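Local coordinates for racemase (Pseudovibrio sp. JE062, PDB 3MKC), which belongs to the enolase superfamily, pairing a mandelate racemase/muconate lactonizing enzyme N-terminal domain with an enolase-like TIM-barrel C-terminal domain, at residues Asn70-Glu73 with Lys74-Arg78; Leu102-Phe105 with Ala106-Gly109; Tyr115-Ala118 with Gly119-Gly123; Gln285-Tyr288 with Asn289-Gly292. One frame throughout, in Å; residues are numbered along the deposited sequence.

Interaction 1 of 4, residues Asn70-Glu73 with Lys74-Arg78; sequences NITE and KAIGR
Thr-72 meets Ala-75 and Ile-76 mainly through its carbonyl oxygen, in a helix-like turn that an Asx turn at Asn-70 opens and a type II beta turn, Ala-75 to Arg-78, follows. Two backbone donors share Thr-72 O: Ala-75 N at 2.9 Å, above the carbonyl plane, and Ile-76 N at 3.1 Å, almost in line with the C=O bond (173°). Thr-72 O also touches Ile-76 CG1 at 3.2 Å, a branch that chi1 of -55° sets beside its own backbone N. One layer further out, water 1 takes a bond from Lys-74 N (2.8 Å) and donates to Asn-70 O (2.7 Å), tying the ends of the turn together. Glu-73 runs out extended, and Glu-73 OE1 is hydrogen-bonded to Thr-63 OG1. Thr-72, Ala-75 and Ile-76 pack on strand 12-22, while Ile-71 and Lys-74 touch helix 83-93. The Asn-70 amide probably also positions the turn. Its ND2 bonds to the carbonyls of Ala-59 and Ile-61, which fixes the rotation of the group, and Asn-70 OD1 receives Thr-72 N (2.9 Å) and Thr-72 OG1 (2.7 Å) from opposite faces of the amide plane.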
loop_
_atom_site.group_PDB
_atom_site.type_symbol
_atom_site.label_atom_id
_atom_site.label_comp_id
_atom_site.label_asym_id
_atom_site.label_seq_id
_atom_site.Cartn_x
_atom_site.Cartn_y
_atom_site.Cartn_z
ATOM N N ASN A 70 4.240 -17.339 18.584
ATOM C CA ASN A 70 5.096 -16.270 18.108
ATOM C C ASN A 70 4.920 -16.337 16.584
ATOM O O ASN A 70 4.897 -17.427 16.013
ATOM C CB ASN A 70 6.553 -16.536 18.503
ATOM C CG ASN A 70 7.500 -15.519 17.917
ATOM O OD1 ASN A 70 7.832 -15.579 16.734
ATOM N ND2 ASN A 70 7.924 -14.559 18.737
ATOM N N ILE A 71 4.789 -15.183 15.936
ATOM C CA ILE A 71 4.553 -15.129 14.491
ATOM C C ILE A 71 5.604 -15.822 13.620
ATOM O O ILE A 71 5.263 -16.511 12.653
ATOM C CB ILE A 71 4.389 -13.653 14.015
ATOM C CG1 ILE A 71 4.133 -13.590 12.504
ATOM C CG2 ILE A 71 5.632 -12.858 14.341
ATOM C CD1 ILE A 71 2.841 -14.209 12.075
ATOM N N THR A 72 6.874 -15.656 13.963
ATOM C CA THR A 72 7.944 -16.252 13.169
ATOM C C THR A 72 8.086 -17.757 13.330
ATOM O O THR A 72 8.590 -18.432 12.441
ATOM C CB THR A 72 9.295 -15.633 13.523
ATOM O OG1 THR A 72 9.696 -16.094 14.820
ATOM C CG2 THR A 72 9.197 -14.122 13.549
ATOM N N GLU A 73 7.635 -18.285 14.462
ATOM C CA GLU A 73 7.769 -19.705 14.744
ATOM C C GLU A 73 7.312 -20.646 13.637
ATOM O O GLU A 73 8.017 -21.596 13.292
ATOM C CB GLU A 73 7.040 -20.047 16.042
ATOM C CG GLU A 73 7.406 -21.402 16.617
ATOM C CD GLU A 73 6.673 -21.699 17.914
ATOM O OE1 GLU A 73 6.778 -20.886 18.858
ATOM O OE2 GLU A 73 5.990 -22.746 17.984
ATOM N N LYS A 74 6.142 -20.389 13.064
ATOM C CA LYS A 74 5.634 -21.269 12.020
ATOM C C LYS A 74 6.267 -21.092 10.642
ATOM O O LYS A 74 5.933 -21.824 9.712
ATOM C CB LYS A 74 4.113 -21.127 11.925
ATOM C CG LYS A 74 3.388 -21.563 13.185
ATOM C CD LYS A 74 3.561 -23.060 13.445
ATOM C CE LYS A 74 2.952 -23.446 14.785
ATOM N NZ LYS A 74 2.989 -24.911 15.030
ATOM N N ALA A 75 7.181 -20.134 10.518
ATOM C CA ALA A 75 7.871 -19.868 9.261
ATOM C C ALA A 75 9.275 -20.475 9.287
ATOM O O ALA A 75 9.751 -21.002 8.285
ATOM C CB ALA A 75 7.960 -18.369 9.021
ATOM N N ILE A 76 9.931 -20.395 10.440
ATOM C CA ILE A 76 11.274 -20.945 10.596
ATOM C C ILE A 76 11.310 -22.414 10.179
ATOM O O ILE A 76 10.480 -23.217 10.615
ATOM C CB ILE A 76 11.756 -20.849 12.060
ATOM C CG1 ILE A 76 11.667 -19.406 12.548
ATOM C CG2 ILE A 76 13.186 -21.380 12.172
ATOM C CD1 ILE A 76 12.519 -18.441 11.775
ATOM N N GLY A 77 12.270 -22.761 9.332
ATOM C CA GLY A 77 12.395 -24.135 8.881
ATOM C C GLY A 77 11.689 -24.445 7.574
ATOM O O GLY A 77 12.023 -25.423 6.906
ATOM N N ARG A 78 10.724 -23.609 7.199
ATOM C CA ARG A 78 9.959 -23.824 5.973
ATOM C C ARG A 78 10.689 -23.341 4.724
ATOM O O ARG A 78 11.567 -22.480 4.796
ATOM C CB ARG A 78 8.599 -23.108 6.068
ATOM C CG ARG A 78 7.696 -23.572 7.217
ATOM C CD ARG A 78 7.300 -25.030 7.056
ATOM N NE ARG A 78 6.495 -25.262 5.859
ATOM C CZ ARG A 78 5.194 -25.000 5.771
ATOM N NH1 ARG A 78 4.545 -24.497 6.815
ATOM N NH2 ARG A 78 4.537 -25.243 4.639
HETATM O O HOH W 1 4.144 -18.509 13.673
#

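Interaction 2 of 4, residues Leu102-Phe105 with Ala106-Gly109; sequences LGMF and ALSG
Ser-108 grips the carbonyl of Met-104, a selenomethionine, twice within the early turns of helix 102-122. Ser-108 OG donates to Met-104 O at 2.6 Å and Ser-108 N to the same oxygen at 2.8 Å, the two approaching from opposite faces of the carbonyl plane. The hydroxyl gets there because chi1 of -61° holds OG beside its own backbone N and therefore over the preceding turn. This is a serine side chain bonding back to the carbonyl four residues earlier, alongside the ordinary helical bond. Ser-108 OG also receives a weak hydrogen bond from Gly-292 N, so a buried hydroxyl links the helix to the loop that ends at Gly-292. The regular ladder continues on either side, with Leu-107 N to Gly-103 O at 3.2 Å and Gly-109 N to Phe-105 O at 3.1 Å; Ala-106 N to Leu-102 O is longer and weak.

Beyond these bonds, Met-104 and Leu-107 form an apolar pair. They run alongside each other in the same direction, SE of Met-104 being 4.0 Å from Leu-107 CD1. The selenium chain bends at both chi2 and chi3, which brings its end back to the leucine, and the pair together faces Trp-87 and Tyr-91 of helix 83-93. Ala-106 touches Tyr-58 of helix 52-59. Phe-105 turns to a different surface, where its ring meets Asp-49, Thr-267 and Arg-290. One face of the Phe-105 ring covers the helix backbone, with Leu-102 CA 3.8 Å above the plane over its centre.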
loop_
_atom_site.group_PDB
_atom_site.type_symbol
_atom_site.label_atom_id
_atom_site.label_comp_id
_atom_site.label_asym_id
_atom_site.label_seq_id
_atom_site.Cartn_x
_atom_site.Cartn_y
_atom_site.Cartn_z
ATOM N N LEU A 102 -2.995 -4.856 14.494
ATOM C CA LEU A 102 -1.531 -4.853 14.570
ATOM C C LEU A 102 -0.853 -6.157 14.173
ATOM O O LEU A 102 0.116 -6.156 13.412
ATOM C CB LEU A 102 -1.079 -4.478 15.988
ATOM C CG LEU A 102 0.427 -4.269 16.164
ATOM C CD1 LEU A 102 0.777 -2.834 15.805
ATOM C CD2 LEU A 102 0.836 -4.549 17.605
ATOM N N GLY A 103 -1.344 -7.266 14.716
ATOM C CA GLY A 103 -0.756 -8.553 14.406
ATOM C C GLY A 103 -0.624 -8.805 12.917
ATOM O O GLY A 103 0.360 -9.393 12.468
HETATM N N MSE A 104 -1.607 -8.358 12.146
HETATM C CA MSE A 104 -1.577 -8.565 10.703
HETATM C C MSE A 104 -0.496 -7.735 10.020
HETATM O O MSE A 104 -0.003 -8.120 8.963
HETATM C CB MSE A 104 -2.946 -8.246 10.085
HETATM C CG MSE A 104 -4.007 -9.322 10.347
HETATM SE SE MSE A 104 -3.562 -11.093 9.714
HETATM C CE MSE A 104 -3.289 -10.703 7.856
ATOM N N PHE A 105 -0.122 -6.604 10.614
ATOM C CA PHE A 105 0.922 -5.789 9.998
ATOM C C PHE A 105 2.199 -6.630 10.028
ATOM O O PHE A 105 2.951 -6.677 9.056
ATOM C CB PHE A 105 1.168 -4.483 10.769
ATOM C CG PHE A 105 -0.059 -3.640 10.994
ATOM C CD1 PHE A 105 -1.272 -3.922 10.359
ATOM C CD2 PHE A 105 0.002 -2.556 11.871
ATOM C CE1 PHE A 105 -2.400 -3.138 10.602
ATOM C CE2 PHE A 105 -1.122 -1.767 12.119
ATOM C CZ PHE A 105 -2.325 -2.059 11.484
ATOM N N ALA A 106 2.428 -7.307 11.149
ATOM C CA ALA A 106 3.609 -8.144 11.307
ATOM C C ALA A 106 3.610 -9.296 10.305
ATOM O O ALA A 106 4.631 -9.595 9.685
ATOM C CB ALA A 106 3.670 -8.688 12.725
ATOM N N LEU A 107 2.460 -9.943 10.147
ATOM C CA LEU A 107 2.358 -11.048 9.212
ATOM C C LEU A 107 2.636 -10.514 7.807
ATOM O O LEU A 107 3.326 -11.155 7.021
ATOM C CB LEU A 107 0.962 -11.679 9.291
ATOM C CG LEU A 107 0.684 -12.964 8.502
ATOM C CD1 LEU A 107 -0.560 -13.628 9.056
ATOM C CD2 LEU A 107 0.506 -12.658 7.019
ATOM N N SER A 108 2.108 -9.327 7.516
ATOM C CA SER A 108 2.283 -8.685 6.215
ATOM C C SER A 108 3.759 -8.506 5.842
ATOM O O SER A 108 4.170 -8.822 4.724
ATOM C CB SER A 108 1.592 -7.322 6.218
ATOM O OG SER A 108 0.196 -7.454 6.452
ATOM N N GLY A 109 4.547 -7.988 6.777
ATOM C CA GLY A 109 5.964 -7.787 6.509
ATOM C C GLY A 109 6.678 -9.083 6.181
ATOM O O GLY A 109 7.549 -9.126 5.311
#

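Interaction 3 of 4, residues Tyr115-Ala118 with Gly119-Gly123; sequences YDLA and GKQLG
Lys-120 lays its aliphatic chain across the carboxylate of Asp-116, one helical turn earlier, with CD 3.6 Å from Asp-116 OD1. The two side chains cross obliquely. A bend at chi3 (69°) carries the ammonium past the acid, and Lys-120 NZ remains 4.5 Å from Asp-116 OD2, beyond salt-bridge range. Water 2 fills the link: it accepts from Lys-120 NZ at 3.0 Å and lies 2.6 Å from Asp-116 OD2. Both charged ends have further partners. Each carboxylate oxygen has a backbone N-H donor, from Leu-374 at OD1 and from Leu-45 at OD2. Lys-120 NZ in turn donates to Tyr-43 O, and the lysine makes a cation-pi contact with Tyr-43.

A second i to i+4 pair stands beside the first. Leu-117 CD1 touches Gln-121 CG at 3.9 Å, and the rest of the glutamine runs on extended. Its two amide atoms have separate tasks: Gln-121 OE1 takes a bond from water 3 (2.8 Å), which also donates to Ala-118 O, whereas NE2 reaches Asp-38 OD2 and Ala-10 O. The backbone underneath is regular: Gln-121 N bonds to Leu-117 O at 2.9 Å and Leu-122 N to Ala-118 O at 3.1 Å. Helical angles end at Gly-123, where phi becomes positive (64°).

This is the C-terminal part of helix 102-122. Leu-117 packs on strand 29-38, Ala-118 and Leu-122 lie against Leu-129 of helix 126-129, and Tyr-115 OH bonds to Thr-295 of helix 293-306.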
loop_
_atom_site.group_PDB
_atom_site.type_symbol
_atom_site.label_atom_id
_atom_site.label_comp_id
_atom_site.label_asym_id
_atom_site.label_seq_id
_atom_site.Cartn_x
_atom_site.Cartn_y
_atom_site.Cartn_z
ATOM N N TYR A 115 8.418 -13.159 -0.702
ATOM C CA TYR A 115 8.424 -12.990 -2.147
ATOM C C TYR A 115 9.821 -12.577 -2.591
ATOM O O TYR A 115 10.289 -12.977 -3.654
ATOM C CB TYR A 115 7.388 -11.939 -2.559
ATOM C CG TYR A 115 5.991 -12.507 -2.611
ATOM C CD1 TYR A 115 5.548 -13.209 -3.733
ATOM C CD2 TYR A 115 5.138 -12.420 -1.512
ATOM C CE1 TYR A 115 4.300 -13.815 -3.755
ATOM C CE2 TYR A 115 3.882 -13.027 -1.523
ATOM C CZ TYR A 115 3.474 -13.724 -2.645
ATOM O OH TYR A 115 2.254 -14.361 -2.655
ATOM N N ASP A 116 10.490 -11.778 -1.766
ATOM C CA ASP A 116 11.835 -11.327 -2.097
ATOM C C ASP A 116 12.789 -12.509 -1.975
ATOM O O ASP A 116 13.591 -12.762 -2.871
ATOM C CB ASP A 116 12.251 -10.188 -1.161
ATOM C CG ASP A 116 13.544 -9.503 -1.594
ATOM O OD1 ASP A 116 13.790 -9.406 -2.814
ATOM O OD2 ASP A 116 14.299 -9.042 -0.713
ATOM N N LEU A 117 12.685 -13.244 -0.874
ATOM C CA LEU A 117 13.552 -14.395 -0.653
ATOM C C LEU A 117 13.337 -15.508 -1.678
ATOM O O LEU A 117 14.294 -15.983 -2.290
ATOM C CB LEU A 117 13.345 -14.939 0.760
ATOM C CG LEU A 117 14.116 -16.201 1.137
ATOM C CD1 LEU A 117 15.601 -16.032 0.797
ATOM C CD2 LEU A 117 13.922 -16.475 2.624
ATOM N N ALA A 118 12.085 -15.921 -1.875
ATOM C CA ALA A 118 11.775 -16.989 -2.826
ATOM C C ALA A 118 12.259 -16.645 -4.232
ATOM O O ALA A 118 12.763 -17.505 -4.958
ATOM C CB ALA A 118 10.269 -17.254 -2.848
ATOM N N GLY A 119 12.093 -15.383 -4.611
ATOM C CA GLY A 119 12.524 -14.955 -5.927
ATOM C C GLY A 119 14.033 -15.031 -6.045
ATOM O O GLY A 119 14.565 -15.526 -7.039
ATOM N N LYS A 120 14.731 -14.541 -5.029
ATOM C CA LYS A 120 16.188 -14.555 -5.055
ATOM C C LYS A 120 16.754 -15.965 -5.095
ATOM O O LYS A 120 17.774 -16.202 -5.740
ATOM C CB LYS A 120 16.740 -13.760 -3.867
ATOM C CG LYS A 120 16.508 -12.256 -4.019
ATOM C CD LYS A 120 16.791 -11.472 -2.742
ATOM C CE LYS A 120 18.267 -11.447 -2.381
ATOM N NZ LYS A 120 18.513 -10.574 -1.186
ATOM N N GLN A 121 16.094 -16.908 -4.427
ATOM C CA GLN A 121 16.553 -18.290 -4.442
ATOM C C GLN A 121 16.374 -18.866 -5.848
ATOM O O GLN A 121 17.266 -19.525 -6.385
ATOM C CB GLN A 121 15.753 -19.157 -3.452
ATOM C CG GLN A 121 15.897 -18.813 -1.964
ATOM C CD GLN A 121 15.175 -19.817 -1.072
ATOM O OE1 GLN A 121 14.076 -20.269 -1.396
ATOM N NE2 GLN A 121 15.785 -20.164 0.063
ATOM N N LEU A 122 15.212 -18.605 -6.442
ATOM C CA LEU A 122 14.885 -19.117 -7.765
ATOM C C LEU A 122 15.410 -18.261 -8.908
ATOM O O LEU A 122 15.307 -18.644 -10.076
ATOM C CB LEU A 122 13.368 -19.257 -7.898
ATOM C CG LEU A 122 12.697 -20.232 -6.931
ATOM C CD1 LEU A 122 11.182 -20.050 -6.983
ATOM C CD2 LEU A 122 13.083 -21.649 -7.291
ATOM N N GLY A 123 15.965 -17.104 -8.574
ATOM C CA GLY A 123 16.485 -16.222 -9.598
ATOM C C GLY A 123 15.398 -15.704 -10.521
ATOM O O GLY A 123 15.598 -15.609 -11.730
HETATM O O HOH W 2 16.799 -8.215 -0.669
HETATM O O HOH W 3 12.292 -20.435 -3.555
#

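Interaction 4 of 4, residues Gln285-Tyr288 with Asn289-Gly292; sequences QSDY and NRCG
Asp-287 and Asn-289 meet through a carboxylate oxygen and a backbone N-H: Asn-289 N donates to Asp-287 OD1 at 2.9 Å, which closes an Asx turn. The donor uses the anti side of the carboxylate and lies 34° out of its plane. Chi1 of Asn-289, 52°, puts its amide between backbone N and carbonyl carbon, next to the acid. The carboxylate and amide planes are turned 44° from each other, and Asn-289 OD1 stands 3.1 Å from Asp-287 OD1, both acceptors. Two waters mediate at the other oxygen. Water 6 donates to Asp-287 OD2 (2.7 Å) and Asn-289 OD1 (2.8 Å), and water 5 donates to Asp-287 OD2 while accepting from Asn-289 ND2, which is also bonded to Thr-321.

The turn lies in the loop between strand 283-284 and helix 293-306, a beta-alpha connection of the barrel domain. Asp-287 O supports it with two bonds, from Cys-291 N in the carbonyl plane (2.9 Å) and from Arg-290 N above it (3.1 Å). Tyr-288, between the two polar residues, sends its ring away to pack on Leu-294, Leu-297, Thr-321 and Ala-325. The Arg-290 chain runs roughly perpendicular to the Asp-287 side chain, Arg-290 CD lying 3.5 Å from Asp-287 CB, and its guanidinium forms a salt bridge with Asp-49. Water 4 sits in plane at the guanidinium edge, weakly bonded to Arg-290 NE and held by Asp-287 N at 2.9 Å.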
loop_
_atom_site.group_PDB
_atom_site.type_symbol
_atom_site.label_atom_id
_atom_site.label_comp_id
_atom_site.label_asym_id
_atom_site.label_seq_id
_atom_site.Cartn_x
_atom_site.Cartn_y
_atom_site.Cartn_z
ATOM N N GLN A 285 -8.512 -0.155 -0.917
ATOM C CA GLN A 285 -7.165 0.352 -0.713
ATOM C C GLN A 285 -6.351 -0.406 0.338
ATOM O O GLN A 285 -5.432 0.157 0.945
ATOM C CB GLN A 285 -7.235 1.841 -0.361
ATOM C CG GLN A 285 -7.974 2.647 -1.428
ATOM C CD GLN A 285 -8.107 4.120 -1.093
ATOM O OE1 GLN A 285 -8.532 4.485 -0.002
ATOM N NE2 GLN A 285 -7.754 4.976 -2.047
ATOM N N SER A 286 -6.689 -1.679 0.547
ATOM C CA SER A 286 -5.970 -2.517 1.507
ATOM C C SER A 286 -4.465 -2.355 1.277
ATOM O O SER A 286 -3.987 -2.445 0.148
ATOM C CB SER A 286 -6.386 -3.973 1.326
ATOM O OG SER A 286 -7.798 -4.085 1.389
ATOM N N ASP A 287 -3.728 -2.140 2.360
ATOM C CA ASP A 287 -2.280 -1.888 2.306
ATOM C C ASP A 287 -1.371 -3.118 2.322
ATOM O O ASP A 287 -1.603 -4.063 3.064
ATOM C CB ASP A 287 -1.914 -0.972 3.478
ATOM C CG ASP A 287 -0.540 -0.344 3.340
ATOM O OD1 ASP A 287 0.407 -1.028 2.910
ATOM O OD2 ASP A 287 -0.412 0.846 3.688
ATOM N N TYR A 288 -0.317 -3.074 1.507
ATOM C CA TYR A 288 0.659 -4.157 1.409
ATOM C C TYR A 288 1.206 -4.570 2.762
ATOM O O TYR A 288 1.296 -5.758 3.079
ATOM C CB TYR A 288 1.862 -3.725 0.561
ATOM C CG TYR A 288 1.535 -3.213 -0.814
ATOM C CD1 TYR A 288 1.439 -4.083 -1.900
ATOM C CD2 TYR A 288 1.322 -1.854 -1.036
ATOM C CE1 TYR A 288 1.138 -3.615 -3.173
ATOM C CE2 TYR A 288 1.020 -1.375 -2.305
ATOM C CZ TYR A 288 0.926 -2.261 -3.369
ATOM O OH TYR A 288 0.589 -1.795 -4.622
ATOM N N ASN A 289 1.594 -3.578 3.551
ATOM C CA ASN A 289 2.205 -3.840 4.844
ATOM C C ASN A 289 1.246 -3.860 6.023
ATOM O O ASN A 289 1.673 -3.774 7.179
ATOM C CB ASN A 289 3.329 -2.822 5.091
ATOM C CG ASN A 289 2.867 -1.388 4.913
ATOM O OD1 ASN A 289 1.927 -0.941 5.574
ATOM N ND2 ASN A 289 3.528 -0.655 4.011
ATOM N N ARG A 290 -0.047 -3.985 5.733
ATOM C CA ARG A 290 -1.053 -4.022 6.785
ATOM C C ARG A 290 -2.009 -5.206 6.678
ATOM O O ARG A 290 -2.217 -5.944 7.643
ATOM C CB ARG A 290 -1.914 -2.751 6.761
ATOM C CG ARG A 290 -1.231 -1.454 7.171
ATOM C CD ARG A 290 -2.184 -0.278 6.930
ATOM N NE ARG A 290 -3.377 -0.330 7.777
ATOM C CZ ARG A 290 -3.422 0.109 9.033
ATOM N NH1 ARG A 290 -2.341 0.642 9.588
ATOM N NH2 ARG A 290 -4.546 0.013 9.735
ATOM N N CYS A 291 -2.582 -5.379 5.489
ATOM C CA CYS A 291 -3.617 -6.387 5.267
ATOM C C CYS A 291 -3.292 -7.854 5.111
ATOM O O CYS A 291 -4.212 -8.664 5.045
ATOM C CB CYS A 291 -4.471 -5.976 4.068
ATOM S SG CYS A 291 -3.719 -6.380 2.474
ATOM N N GLY A 292 -2.012 -8.209 5.051
ATOM C CA GLY A 292 -1.661 -9.606 4.877
ATOM C C GLY A 292 -0.657 -9.794 3.748
ATOM O O GLY A 292 -0.444 -10.907 3.288
HETATM O O HOH W 4 -4.749 -1.732 5.064
HETATM O O HOH W 5 2.087 1.744 3.021
HETATM O O HOH W 6 1.131 1.788 5.723
#

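How the interactions relate
Along the chain the four contacts come in numerical order. The first three belong to the N-terminal domain of the mandelate racemase/muconate lactonizing enzyme type and interaction 4 to the enolase-like barrel domain. Interactions 2 and 3 occupy the two ends of helix 102-122, their centres about 21 Å apart. Interaction 1, in the loop before helix 83-93, touches interaction 2 by packing, with Ile-71 CD1 4.2 Å from Leu-107 CB, and lies about 18 Å from interaction 3 between centres. The closest pair is 2 and 4, with centres about 9 Å apart. There Phe-105 CZ lies 3.3 Å from Arg-290 NH1, so the beginning of the helix packs directly on the barrel loop and joins the two domains.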